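Local coordinates for protein L-fuculose phosphate aldolase (Streptococcus pneumoniae, PDB 4C24) that belongs to the class II aldolases of the AraD-like clan, an alpha/beta protein that binds a zinc ion and assembles from four copies of its chain, at residues Q11-Y16 against S58-M63; T105-L110 against I185-K190; V143-A148 against V155-H160; A164-L169 against F173-E178. One frame throughout, in Å; residues are numbered along the deposited sequence. Where two conformers were deposited one is given.

Contact 1. Residues Q11-Y16 against S58-M63; sequences QELIKY and SDIVVM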
loop_
_atom_site.group_PDB
_atom_site.type_symbol
_atom_site.label_atom_id
_atom_site.label_comp_id
_atom_site.label_asym_id
_atom_site.label_seq_id
_atom_site.Cartn_x
_atom_site.Cartn_y
_atom_site.Cartn_z
ATOM N N GLN A 11 -4.918 29.659 -1.890
ATOM C CA GLN A 11 -4.311 28.878 -0.830
ATOM C C GLN A 11 -4.977 27.523 -0.717
ATOM O O GLN A 11 -4.298 26.519 -0.442
ATOM C CB GLN A 11 -4.446 29.590 0.507
ATOM C CG GLN A 11 -3.647 30.868 0.618
ATOM C CD GLN A 11 -4.063 31.665 1.840
ATOM O OE1 GLN A 11 -5.240 31.974 2.018
ATOM N NE2 GLN A 11 -3.103 31.974 2.699
ATOM N N GLU A 12 -6.301 27.512 -0.905
ATOM C CA GLU A 12 -7.072 26.281 -0.816
ATOM C C GLU A 12 -6.705 25.316 -1.933
ATOM O O GLU A 12 -6.556 24.119 -1.678
ATOM C CB GLU A 12 -8.575 26.528 -0.736
ATOM C CG GLU A 12 -9.362 25.296 -0.298
ATOM C CD GLU A 12 -10.857 25.533 -0.168
ATOM O OE1 GLU A 12 -11.465 26.129 -1.088
ATOM O OE2 GLU A 12 -11.427 25.108 0.856
ATOM N N LEU A 13 -6.511 25.813 -3.150
ATOM C CA LEU A 13 -6.018 24.948 -4.237
ATOM C C LEU A 13 -4.705 24.283 -3.879
ATOM O O LEU A 13 -4.510 23.108 -4.099
ATOM C CB LEU A 13 -5.853 25.731 -5.528
ATOM C CG LEU A 13 -7.149 26.152 -6.173
ATOM C CD1 LEU A 13 -6.872 27.174 -7.238
ATOM C CD2 LEU A 13 -7.856 24.963 -6.811
ATOM N N ILE A 14 -3.800 25.051 -3.284
ATOM C CA ILE A 14 -2.509 24.539 -2.855
ATOM C C ILE A 14 -2.666 23.467 -1.785
ATOM O O ILE A 14 -2.034 22.412 -1.858
ATOM C CB ILE A 14 -1.634 25.691 -2.332
ATOM C CG1 ILE A 14 -1.471 26.723 -3.433
ATOM C CG2 ILE A 14 -0.277 25.183 -1.855
ATOM C CD1 ILE A 14 -0.935 26.125 -4.696
ATOM N N LYS A 15 -3.524 23.739 -0.800
ATOM C CA LYS A 15 -3.800 22.808 0.284
ATOM C C LYS A 15 -4.270 21.456 -0.268
ATOM O O LYS A 15 -3.704 20.418 0.084
ATOM C CB LYS A 15 -4.861 23.387 1.212
ATOM C CG LYS A 15 -5.265 22.495 2.373
ATOM C CD LYS A 15 -6.484 23.079 3.074
ATOM C CE LYS A 15 -7.255 22.041 3.880
ATOM N NZ LYS A 15 -6.550 21.656 5.133
ATOM N N TYR A 16 -5.275 21.480 -1.145
ATOM C CA TYR A 16 -5.829 20.222 -1.677
ATOM C C TYR A 16 -4.921 19.491 -2.641
ATOM O O TYR A 16 -4.967 18.270 -2.693
ATOM C CB TYR A 16 -7.246 20.416 -2.208
ATOM C CG TYR A 16 -8.214 20.497 -1.053
ATOM C CD1 TYR A 16 -8.679 19.338 -0.431
ATOM C CD2 TYR A 16 -8.593 21.736 -0.510
ATOM C CE1 TYR A 16 -9.545 19.388 0.645
ATOM C CE2 TYR A 16 -9.461 21.799 0.580
ATOM C CZ TYR A 16 -9.924 20.622 1.163
ATOM O OH TYR A 16 -10.781 20.663 2.240
ATOM N N SER A 58 1.348 32.660 -6.370
ATOM C CA SER A 58 1.625 33.365 -7.610
ATOM C C SER A 58 1.668 32.462 -8.836
ATOM O O SER A 58 1.654 32.962 -9.947
ATOM C CB SER A 58 2.905 34.206 -7.501
ATOM O OG SER A 58 4.050 33.399 -7.293
ATOM N N ASP A 59 1.743 31.146 -8.633
ATOM C CA ASP A 59 1.726 30.184 -9.752
ATOM C C ASP A 59 0.305 29.828 -10.179
ATOM O O ASP A 59 0.107 29.258 -11.276
ATOM C CB ASP A 59 2.408 28.867 -9.372
ATOM C CG ASP A 59 3.915 29.002 -9.173
ATOM O OD1 ASP A 59 4.590 29.698 -9.972
ATOM O OD2 ASP A 59 4.419 28.369 -8.216
ATOM N N ILE A 60 -0.666 30.097 -9.311
ATOM C CA ILE A 60 -2.100 29.856 -9.644
ATOM C C ILE A 60 -2.488 30.785 -10.775
ATOM O O ILE A 60 -2.115 31.959 -10.819
ATOM C CB ILE A 60 -3.073 29.995 -8.433
ATOM C CG1 ILE A 60 -2.678 29.022 -7.312
ATOM C CG2 ILE A 60 -4.557 29.833 -8.846
ATOM C CD1 ILE A 60 -2.780 27.553 -7.689
ATOM N N VAL A 61 -3.212 30.227 -11.737
ATOM C CA VAL A 61 -3.625 30.975 -12.896
ATOM C C VAL A 61 -5.109 31.249 -12.792
ATOM O O VAL A 61 -5.895 30.365 -12.414
ATOM C CB VAL A 61 -3.317 30.227 -14.221
ATOM C CG1 VAL A 61 -3.825 31.028 -15.400
ATOM C CG2 VAL A 61 -1.823 29.958 -14.383
ATOM N N VAL A 62 -5.495 32.482 -13.106
ATOM C CA VAL A 62 -6.902 32.861 -13.018
ATOM C C VAL A 62 -7.350 33.218 -14.421
ATOM O O VAL A 62 -6.670 33.934 -15.149
ATOM C CB VAL A 62 -7.122 34.054 -12.058
ATOM C CG1 VAL A 62 -8.604 34.398 -11.951
ATOM C CG2 VAL A 62 -6.564 33.681 -10.695
ATOM N N MET A 63 -8.494 32.671 -14.816
ATOM C CA MET A 63 -9.005 32.803 -16.152
ATOM C C MET A 63 -10.444 33.261 -16.138
ATOM O O MET A 63 -11.177 32.917 -15.232
ATOM C CB MET A 63 -9.039 31.402 -16.724
ATOM C CG MET A 63 -8.427 31.240 -18.074
ATOM S SD MET A 63 -8.545 29.457 -18.270
ATOM C CE MET A 63 -6.905 28.993 -17.728
#
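Ile60 sets its CG1 beside the backbone N (chi1 -58°) and bends CD1 round a second turn of the same sense (chi2 -63°), which carries this methyl up to Leu13 and Ile14 on helix 7-22. The contact belongs to the alpha/beta layering of the class II aldolase fold: the helix lies against the mixed sheet where a short 3-10 turn runs into strand 61-64. The side chains of Ile14 and Ile60 point in opposite senses and pass with only their CD1 methyls in contact; in the modelled conformer Ile14 CD1 is 3.8 Å from Ile60 CD1. No hydrogen bond links the two segments. Leu13 and Ile60 also share a neighbour, Ala44 of strand 42-45, while Leu13 reaches Leu169 of helix 169-192 as well. Just before Ile60, Asp59 ties down the turn: OD1 makes a salt bridge to Arg74 and OD2 accepts a hydrogen bond from the backbone N of Lys56. Leu13 faces Ile60, and its CD1 touches both branches of the isoleucine, lying 4.1 Å from Ile60 CD1 and, a little closer, 3.9 Å from Ile60 CG2.

Contact 2. Residues T105-L110 against I185-K190; sequences TVLACL and IYCLAK
Tyr186 is the first residue of 185-190 to reach helix 103-110, where it meets Leu107. With CG anti to the backbone N (chi1 179°), its ring is carried out to that side chain, and the two cross at about a right angle. Leu107 CD1 comes in at the ring edge, near the ring plane, 4.0 Å from Tyr186 CD2, and Leu107 CD2 lies equally close to that carbon. The same ring meets Phe192 of the second subunit with planes at about 55°, and it touches Leu114, Pro115 and Ser117 of its own chain. Cys187 comes next, and its SG touches both Leu107 and Val106, 3.8 Å from Leu107 CD2 and 4.0 Å from Val106 CG1. It makes no hydrogen bond across the contact, so it packs here as an apolar group. Further along, Leu188 touches Tyr103 and packs on Val106 of the third subunit, and Ala189 packs on Leu110 of that subunit. The axes of the two short helical segments pass 10.8 Å apart at 67°, a wide spacing bridged by side chains. This is steep helix-on-helix packing built into the subunit interfaces of a tetramer, with copies of the same two helices meeting again across them.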
loop_
_atom_site.group_PDB
_atom_site.type_symbol
_atom_site.label_atom_id
_atom_site.label_comp_id
_atom_site.label_asym_id
_atom_site.label_seq_id
_atom_site.Cartn_x
_atom_site.Cartn_y
_atom_site.Cartn_z
ATOM N N THR A 105 -8.204 4.565 -12.475
ATOM C CA THR A 105 -7.483 4.625 -13.735
ATOM C C THR A 105 -7.409 3.241 -14.362
ATOM O O THR A 105 -7.480 3.149 -15.580
ATOM C CB THR A 105 -6.098 5.226 -13.528
ATOM O OG1 THR A 105 -6.286 6.545 -13.024
ATOM C CG2 THR A 105 -5.317 5.298 -14.833
ATOM N N VAL A 106 -7.287 2.194 -13.541
ATOM C CA VAL A 106 -7.433 0.798 -14.062
ATOM C C VAL A 106 -8.721 0.659 -14.860
ATOM O O VAL A 106 -8.717 0.188 -16.033
ATOM C CB VAL A 106 -7.385 -0.222 -12.923
ATOM C CG1 VAL A 106 -7.819 -1.618 -13.417
ATOM C CG2 VAL A 106 -5.982 -0.235 -12.369
ATOM N N LEU A 107 -9.826 1.040 -14.240
ATOM C CA LEU A 107 -11.110 0.977 -14.949
ATOM C C LEU A 107 -11.073 1.824 -16.217
ATOM O O LEU A 107 -11.541 1.420 -17.262
ATOM C CB LEU A 107 -12.249 1.377 -14.038
ATOM C CG LEU A 107 -12.522 0.346 -12.947
ATOM C CD1 LEU A 107 -13.624 0.871 -12.038
ATOM C CD2 LEU A 107 -12.998 -1.007 -13.567
ATOM N N ALA A 108 -10.485 3.017 -16.151
ATOM C CA ALA A 108 -10.380 3.883 -17.305
ATOM C C ALA A 108 -9.576 3.244 -18.435
ATOM O O ALA A 108 -9.853 3.496 -19.605
ATOM C CB ALA A 108 -9.695 5.184 -16.862
ATOM N N CYS A 109 -8.542 2.480 -18.092
ATOM C CA CYS A 109 -7.707 1.855 -19.115
ATOM C C CYS A 109 -8.352 0.636 -19.737
ATOM O O CYS A 109 -7.978 0.257 -20.844
ATOM C CB CYS A 109 -6.302 1.557 -18.600
ATOM S SG CYS A 109 -5.390 3.061 -18.166
ATOM N N LEU A 110 -9.279 0.036 -19.001
ATOM C CA LEU A 110 -10.143 -1.033 -19.535
ATOM C C LEU A 110 -11.302 -0.421 -20.286
ATOM O O LEU A 110 -12.048 -1.135 -20.979
ATOM C CB LEU A 110 -10.693 -1.869 -18.391
ATOM C CG LEU A 110 -9.687 -2.697 -17.624
ATOM C CD1 LEU A 110 -10.199 -2.981 -16.219
ATOM C CD2 LEU A 110 -9.343 -3.977 -18.382
ATOM N N ILE A 185 -12.557 -1.392 -4.604
ATOM C CA ILE A 185 -13.404 -2.474 -4.113
ATOM C C ILE A 185 -13.929 -3.265 -5.314
ATOM O O ILE A 185 -13.905 -4.501 -5.292
ATOM C CB ILE A 185 -14.574 -1.954 -3.257
ATOM C CG1 ILE A 185 -14.058 -1.284 -1.960
ATOM C CG2 ILE A 185 -15.600 -3.049 -2.953
ATOM C CD1 ILE A 185 -13.246 -2.198 -1.085
ATOM N N TYR A 186 -14.389 -2.547 -6.327
ATOM C CA TYR A 186 -15.009 -3.222 -7.497
ATOM C C TYR A 186 -13.975 -4.083 -8.198
ATOM O O TYR A 186 -14.255 -5.255 -8.563
ATOM C CB TYR A 186 -15.562 -2.190 -8.444
ATOM C CG TYR A 186 -16.208 -2.744 -9.692
ATOM C CD1 TYR A 186 -17.268 -3.608 -9.602
ATOM C CD2 TYR A 186 -15.759 -2.368 -10.938
ATOM C CE1 TYR A 186 -17.867 -4.073 -10.752
ATOM C CE2 TYR A 186 -16.343 -2.830 -12.102
ATOM C CZ TYR A 186 -17.403 -3.677 -11.988
ATOM O OH TYR A 186 -17.987 -4.152 -13.150
ATOM N N CYS A 187 -12.798 -3.545 -8.438
ATOM C CA CYS A 187 -11.760 -4.300 -9.136
ATOM C C CYS A 187 -11.327 -5.528 -8.350
ATOM O O CYS A 187 -11.171 -6.627 -8.881
ATOM C CB CYS A 187 -10.544 -3.400 -9.372
ATOM S SG CYS A 187 -10.771 -2.233 -10.714
ATOM N N LEU A 188 -11.100 -5.355 -7.056
ATOM C CA LEU A 188 -10.690 -6.454 -6.224
ATOM C C LEU A 188 -11.794 -7.514 -6.163
ATOM O O LEU A 188 -11.496 -8.727 -6.179
ATOM C CB LEU A 188 -10.337 -5.966 -4.804
ATOM C CG LEU A 188 -9.124 -5.070 -4.765
ATOM C CD1 LEU A 188 -8.931 -4.623 -3.328
ATOM C CD2 LEU A 188 -7.857 -5.655 -5.272
ATOM N N ALA A 189 -13.054 -7.087 -6.094
ATOM C CA ALA A 189 -14.153 -8.063 -6.053
ATOM C C ALA A 189 -14.162 -8.844 -7.349
ATOM O O ALA A 189 -14.381 -10.055 -7.299
ATOM C CB ALA A 189 -15.477 -7.382 -5.809
ATOM N N LYS A 190 -13.883 -8.177 -8.459
ATOM C CA LYS A 190 -13.926 -8.849 -9.785
ATOM C C LYS A 190 -12.876 -9.969 -9.820
ATOM O O LYS A 190 -13.035 -10.980 -10.534
ATOM C CB LYS A 190 -13.746 -7.838 -10.924
ATOM C CG LYS A 190 -14.000 -8.408 -12.317
ATOM C CD LYS A 190 -15.495 -8.512 -12.570
ATOM C CE LYS A 190 -15.781 -8.924 -14.003
ATOM N NZ LYS A 190 -17.241 -9.131 -14.207
#

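Contact 3. Residues V143-A148 against V155-H160; sequences VNAAKA and VLLANH. With ZN (zinc ion), chain B.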
loop_
_atom_site.group_PDB
_atom_site.type_symbol
_atom_site.label_atom_id
_atom_site.label_comp_id
_atom_site.label_asym_id
_atom_site.label_seq_id
_atom_site.Cartn_x
_atom_site.Cartn_y
_atom_site.Cartn_z
ATOM N N VAL A 143 -14.629 18.065 -24.138
ATOM C CA VAL A 143 -16.004 17.786 -24.532
ATOM C C VAL A 143 -16.455 16.361 -24.125
ATOM O O VAL A 143 -17.535 16.184 -23.591
ATOM C CB VAL A 143 -16.197 18.026 -26.046
ATOM C CG1 VAL A 143 -17.532 17.456 -26.549
ATOM C CG2 VAL A 143 -16.056 19.499 -26.373
ATOM N N ASN A 144 -15.590 15.380 -24.347
ATOM C CA ASN A 144 -15.890 13.983 -24.005
ATOM C C ASN A 144 -16.165 13.826 -22.515
ATOM O O ASN A 144 -17.093 13.159 -22.100
ATOM C CB ASN A 144 -14.770 13.040 -24.449
ATOM C CG ASN A 144 -14.646 12.937 -25.963
ATOM O OD1 ASN A 144 -15.456 13.498 -26.731
ATOM N ND2 ASN A 144 -13.604 12.243 -26.399
ATOM N N ALA A 145 -15.362 14.521 -21.696
ATOM C CA ALA A 145 -15.530 14.480 -20.258
ATOM C C ALA A 145 -16.808 15.181 -19.797
ATOM O O ALA A 145 -17.490 14.688 -18.915
ATOM C CB ALA A 145 -14.312 15.128 -19.584
ATOM N N ALA A 146 -17.108 16.342 -20.391
ATOM C CA ALA A 146 -18.350 17.052 -20.082
ATOM C C ALA A 146 -19.545 16.149 -20.332
ATOM O O ALA A 146 -20.384 15.983 -19.483
ATOM C CB ALA A 146 -18.463 18.338 -20.887
ATOM N N LYS A 147 -19.574 15.540 -21.507
ATOM C CA LYS A 147 -20.717 14.720 -21.874
ATOM C C LYS A 147 -20.879 13.499 -20.972
ATOM O O LYS A 147 -21.981 13.222 -20.481
ATOM C CB LYS A 147 -20.563 14.303 -23.323
ATOM C CG LYS A 147 -20.724 15.462 -24.280
ATOM C CD LYS A 147 -20.560 15.061 -25.717
ATOM C CE LYS A 147 -21.881 14.572 -26.280
ATOM N NZ LYS A 147 -21.646 14.228 -27.697
ATOM N N ALA A 148 -19.779 12.789 -20.718
ATOM C CA ALA A 148 -19.839 11.577 -19.910
ATOM C C ALA A 148 -19.999 11.837 -18.408
ATOM O O ALA A 148 -20.270 10.905 -17.650
ATOM C CB ALA A 148 -18.644 10.695 -20.183
ATOM N N VAL A 155 -16.282 11.295 -13.431
ATOM C CA VAL A 155 -16.192 10.596 -14.717
ATOM C C VAL A 155 -14.799 10.020 -14.870
ATOM O O VAL A 155 -13.819 10.624 -14.429
ATOM C CB VAL A 155 -16.560 11.516 -15.907
ATOM C CG1 VAL A 155 -15.562 12.637 -16.101
ATOM C CG2 VAL A 155 -16.671 10.744 -17.207
ATOM N N LEU A 156 -14.683 8.817 -15.427
ATOM C CA LEU A 156 -13.396 8.267 -15.786
ATOM C C LEU A 156 -12.962 8.735 -17.190
ATOM O O LEU A 156 -13.771 8.820 -18.124
ATOM C CB LEU A 156 -13.425 6.731 -15.701
ATOM C CG LEU A 156 -13.962 6.098 -14.418
ATOM C CD1 LEU A 156 -13.961 4.581 -14.501
ATOM C CD2 LEU A 156 -13.163 6.622 -13.225
ATOM N N LEU A 157 -11.686 9.042 -17.332
ATOM C CA LEU A 157 -11.129 9.500 -18.591
ATOM C C LEU A 157 -10.316 8.345 -19.147
ATOM O O LEU A 157 -9.345 7.884 -18.543
ATOM C CB LEU A 157 -10.208 10.696 -18.350
ATOM C CG LEU A 157 -10.887 11.843 -17.607
ATOM C CD1 LEU A 157 -9.839 12.925 -17.326
ATOM C CD2 LEU A 157 -12.117 12.395 -18.329
ATOM N N ALA A 158 -10.757 7.851 -20.311
ATOM C CA ALA A 158 -10.182 6.652 -20.873
ATOM C C ALA A 158 -8.647 6.680 -20.952
ATOM O O ALA A 158 -8.062 7.618 -21.485
ATOM C CB ALA A 158 -10.774 6.432 -22.256
ATOM N N ASN A 159 -7.994 5.656 -20.410
ATOM C CA ASN A 159 -6.542 5.515 -20.512
ATOM C C ASN A 159 -5.817 6.678 -19.854
ATOM O O ASN A 159 -4.710 7.015 -20.247
ATOM C CB ASN A 159 -6.079 5.336 -21.966
ATOM C CG ASN A 159 -6.665 4.104 -22.595
ATOM O OD1 ASN A 159 -6.165 2.994 -22.426
ATOM N ND2 ASN A 159 -7.726 4.298 -23.291
ATOM N N HIS A 160 -6.468 7.243 -18.844
ATOM C CA HIS A 160 -5.979 8.531 -18.313
ATOM C C HIS A 160 -6.179 8.688 -16.822
ATOM O O HIS A 160 -5.196 8.698 -16.070
ATOM C CB HIS A 160 -6.638 9.662 -19.089
ATOM C CG HIS A 160 -6.099 11.020 -18.765
ATOM N ND1 HIS A 160 -6.179 12.073 -19.641
ATOM C CD2 HIS A 160 -5.477 11.491 -17.649
ATOM C CE1 HIS A 160 -5.631 13.150 -19.074
ATOM N NE2 HIS A 160 -5.204 12.816 -17.867
HETATM ZN ZN ZN B . -4.314 13.978 -16.504
HETATM O O HOH W 1 -3.474 15.449 -17.725
#
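Val155 and Ala148 meet methyl to methyl, Val155 CG2 standing 3.6 Å from Ala148 CB. The valine is turned so that CG1 falls between its backbone N and carbonyl carbon (chi1 66°). This sends CG2 to the last turn of the helix, where it also lies 3.6 Å from Ala148 O, and lets CG1 face the preceding turn, 4.0 Å from Ala145 O. Two residues on, Leu157 starts off to one side of the helix, but its CD2 branch leans back and rests on Ala145 CB at 3.7 Å. The small alanines let the helix approach closely: its axis passes 8.5 Å from that of the strand, with the two running nearly antiparallel at 152°. Beyond Leu157 the chain leaves the helix and delivers His160 to the zinc ion. NE2 binds the metal at 2.0 Å, and the metal is equally far from His160 CD2 and CE1, so it stands squarely ahead of the nitrogen. His98, His100 and a water also bind the zinc. Helix 139-149 is the crossover of the beta-alpha-beta unit joining strand 130-131 to its parallel neighbour 154-157, and Ala148 O accepts a hydrogen bond from Arg129. Met82 of helix 80-89 touches both Ala145 and Leu157, while Leu156 points away from helix 139-149 and packs on helix 103-110.

Contact 4. Residues A164-L169 against F173-E178; sequences AGAQNL and FNIVEE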
loop_
_atom_site.group_PDB
_atom_site.type_symbol
_atom_site.label_atom_id
_atom_site.label_comp_id
_atom_site.label_asym_id
_atom_site.label_seq_id
_atom_site.Cartn_x
_atom_site.Cartn_y
_atom_site.Cartn_z
ATOM N N ALA A 164 -13.501 14.802 -11.080
ATOM C CA ALA A 164 -14.632 14.932 -10.176
ATOM C C ALA A 164 -14.935 16.394 -9.916
ATOM O O ALA A 164 -14.035 17.220 -9.954
ATOM C CB ALA A 164 -14.364 14.215 -8.859
ATOM N N GLY A 165 -16.194 16.685 -9.629
ATOM C CA GLY A 165 -16.613 18.048 -9.331
ATOM C C GLY A 165 -17.612 18.108 -8.210
ATOM O O GLY A 165 -18.379 17.167 -7.972
ATOM N N ALA A 166 -17.603 19.224 -7.485
ATOM C CA ALA A 166 -18.571 19.415 -6.426
ATOM C C ALA A 166 -18.694 20.887 -6.121
ATOM O O ALA A 166 -18.159 21.711 -6.844
ATOM C CB ALA A 166 -18.152 18.650 -5.176
ATOM N N GLN A 167 -19.440 21.183 -5.063
ATOM C CA GLN A 167 -19.701 22.566 -4.641
ATOM C C GLN A 167 -18.462 23.299 -4.138
ATOM O O GLN A 167 -18.404 24.534 -4.191
ATOM C CB GLN A 167 -20.788 22.596 -3.574
ATOM N N ASN A 168 -17.499 22.552 -3.615
ATOM C CA ASN A 168 -16.242 23.110 -3.120
ATOM C C ASN A 168 -15.158 22.047 -3.136
ATOM O O ASN A 168 -15.438 20.875 -3.440
ATOM C CB ASN A 168 -16.428 23.710 -1.715
ATOM C CG ASN A 168 -17.043 22.730 -0.737
ATOM O OD1 ASN A 168 -16.718 21.546 -0.736
ATOM N ND2 ASN A 168 -17.936 23.220 0.098
ATOM N N LEU A 169 -13.929 22.443 -2.835
ATOM C CA LEU A 169 -12.778 21.541 -2.946
ATOM C C LEU A 169 -12.804 20.418 -1.934
ATOM O O LEU A 169 -12.413 19.303 -2.258
ATOM C CB LEU A 169 -11.449 22.274 -2.855
ATOM C CG LEU A 169 -11.052 23.029 -4.106
ATOM C CD1 LEU A 169 -9.922 23.981 -3.756
ATOM C CD2 LEU A 169 -10.614 22.107 -5.247
ATOM N N PHE A 173 -12.654 16.727 -3.285
ATOM C CA PHE A 173 -11.629 15.823 -2.803
ATOM C C PHE A 173 -12.270 14.546 -2.258
ATOM O O PHE A 173 -11.788 13.429 -2.539
ATOM C CB PHE A 173 -10.763 16.531 -1.720
ATOM C CG PHE A 173 -9.693 15.659 -1.135
ATOM C CD1 PHE A 173 -9.984 14.844 -0.041
ATOM C CD2 PHE A 173 -8.423 15.592 -1.699
ATOM C CE1 PHE A 173 -9.023 13.994 0.485
ATOM C CE2 PHE A 173 -7.455 14.739 -1.177
ATOM C CZ PHE A 173 -7.757 13.949 -0.079
ATOM N N ASN A 174 -13.368 14.682 -1.519
ATOM C CA ASN A 174 -14.052 13.540 -0.924
ATOM C C ASN A 174 -14.579 12.625 -2.006
ATOM O O ASN A 174 -14.533 11.414 -1.865
ATOM C CB ASN A 174 -15.219 13.970 -0.042
ATOM C CG ASN A 174 -15.912 12.785 0.603
ATOM O OD1 ASN A 174 -15.347 12.116 1.470
ATOM N ND2 ASN A 174 -17.128 12.500 0.159
ATOM N N ILE A 175 -15.083 13.229 -3.077
ATOM C CA ILE A 175 -15.557 12.419 -4.231
ATOM C C ILE A 175 -14.406 11.643 -4.868
ATOM O O ILE A 175 -14.548 10.451 -5.159
ATOM C CB ILE A 175 -16.302 13.267 -5.276
ATOM C CG1 ILE A 175 -17.583 13.825 -4.631
ATOM C CG2 ILE A 175 -16.614 12.432 -6.539
ATOM C CD1 ILE A 175 -18.324 14.849 -5.453
ATOM N N VAL A 176 -13.258 12.273 -5.074
ATOM C CA VAL A 176 -12.122 11.574 -5.656
ATOM C C VAL A 176 -11.750 10.397 -4.752
ATOM O O VAL A 176 -11.566 9.260 -5.190
ATOM C CB VAL A 176 -10.883 12.480 -5.896
ATOM C CG1 VAL A 176 -9.673 11.635 -6.297
ATOM C CG2 VAL A 176 -11.166 13.522 -6.972
ATOM N N GLU A 177 -11.643 10.667 -3.466
ATOM C CA GLU A 177 -11.283 9.633 -2.536
ATOM C C GLU A 177 -12.260 8.476 -2.540
ATOM O O GLU A 177 -11.836 7.318 -2.548
ATOM C CB GLU A 177 -11.201 10.236 -1.138
ATOM C CG GLU A 177 -10.614 9.339 -0.080
ATOM C CD GLU A 177 -10.415 10.113 1.198
ATOM O OE1 GLU A 177 -11.421 10.370 1.882
ATOM O OE2 GLU A 177 -9.261 10.473 1.479
ATOM N N GLU A 178 -13.550 8.790 -2.515
ATOM C CA GLU A 178 -14.582 7.770 -2.445
ATOM C C GLU A 178 -14.703 7.001 -3.751
ATOM O O GLU A 178 -14.857 5.776 -3.734
ATOM C CB GLU A 178 -15.922 8.378 -2.068
ATOM C CG GLU A 178 -16.819 7.397 -1.351
ATOM C CD GLU A 178 -16.166 6.809 -0.107
ATOM O OE1 GLU A 178 -15.401 7.513 0.590
ATOM O OE2 GLU A 178 -16.420 5.631 0.174
#
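Ile175 spans the strand with its two branches: CG2 lies 3.7 Å from Ala164 CB, and CD1 reaches Ala166 CB at 3.8 Å. An extended outer arm (chi2 171°) lets CD1 get that far and press close over the backbone between the alanines, 3.4 Å from Gly165 O. Ala164 and Ala166 both face the helix, two residues apart on one side of the strand. Val176 adds a second methyl to Ala164, its CG2 standing 3.8 Å from Ala164 CB. Beyond this apolar shell the segments are joined by the first helical turn, where Phe173 N donates to Leu169 O at 2.8 Å and 163°. Asn168 holds the start of that turn as its N-cap, with OD1 accepting from the backbone N of Asn171. The result is a beta-alpha unit with a short connection, in which helix 169-192 turns back across strand 161-166 with the axes 7.5 Å apart at 142°. Glu177 packs on Lys27 of the third subunit. Strand 95-99 lies next to 161-166 in the sheet, and its Ile97 is touched by Leu169, Phe173 and Val176. Leu169 and Phe173 also pack on helix 7-22.

In the fold
Contacts 1 and 2 lie on opposite sides of the chain's centre, their own centres about 31 Å apart, while the centres of contacts 3 and 4 are about 16 Å apart. Contact 4 touches contact 1 directly: Tyr16 CD1 packs 3.7 Å from Phe173 CB, bringing helices 7-22 and 169-192 together. Helix 169-192 then runs on to contact 2. Contact 2 meets contact 3 through a probable hydrogen bond from Asn159 N to Ala108 O at 3.0 Å, next to His160. Contacts 3 and 4 stand on neighbouring strands, 154-157 and 161-166. Contact 3 supplies a zinc ligand, whereas the Val176 side chain of contact 4 lies about 12 Å from the metal.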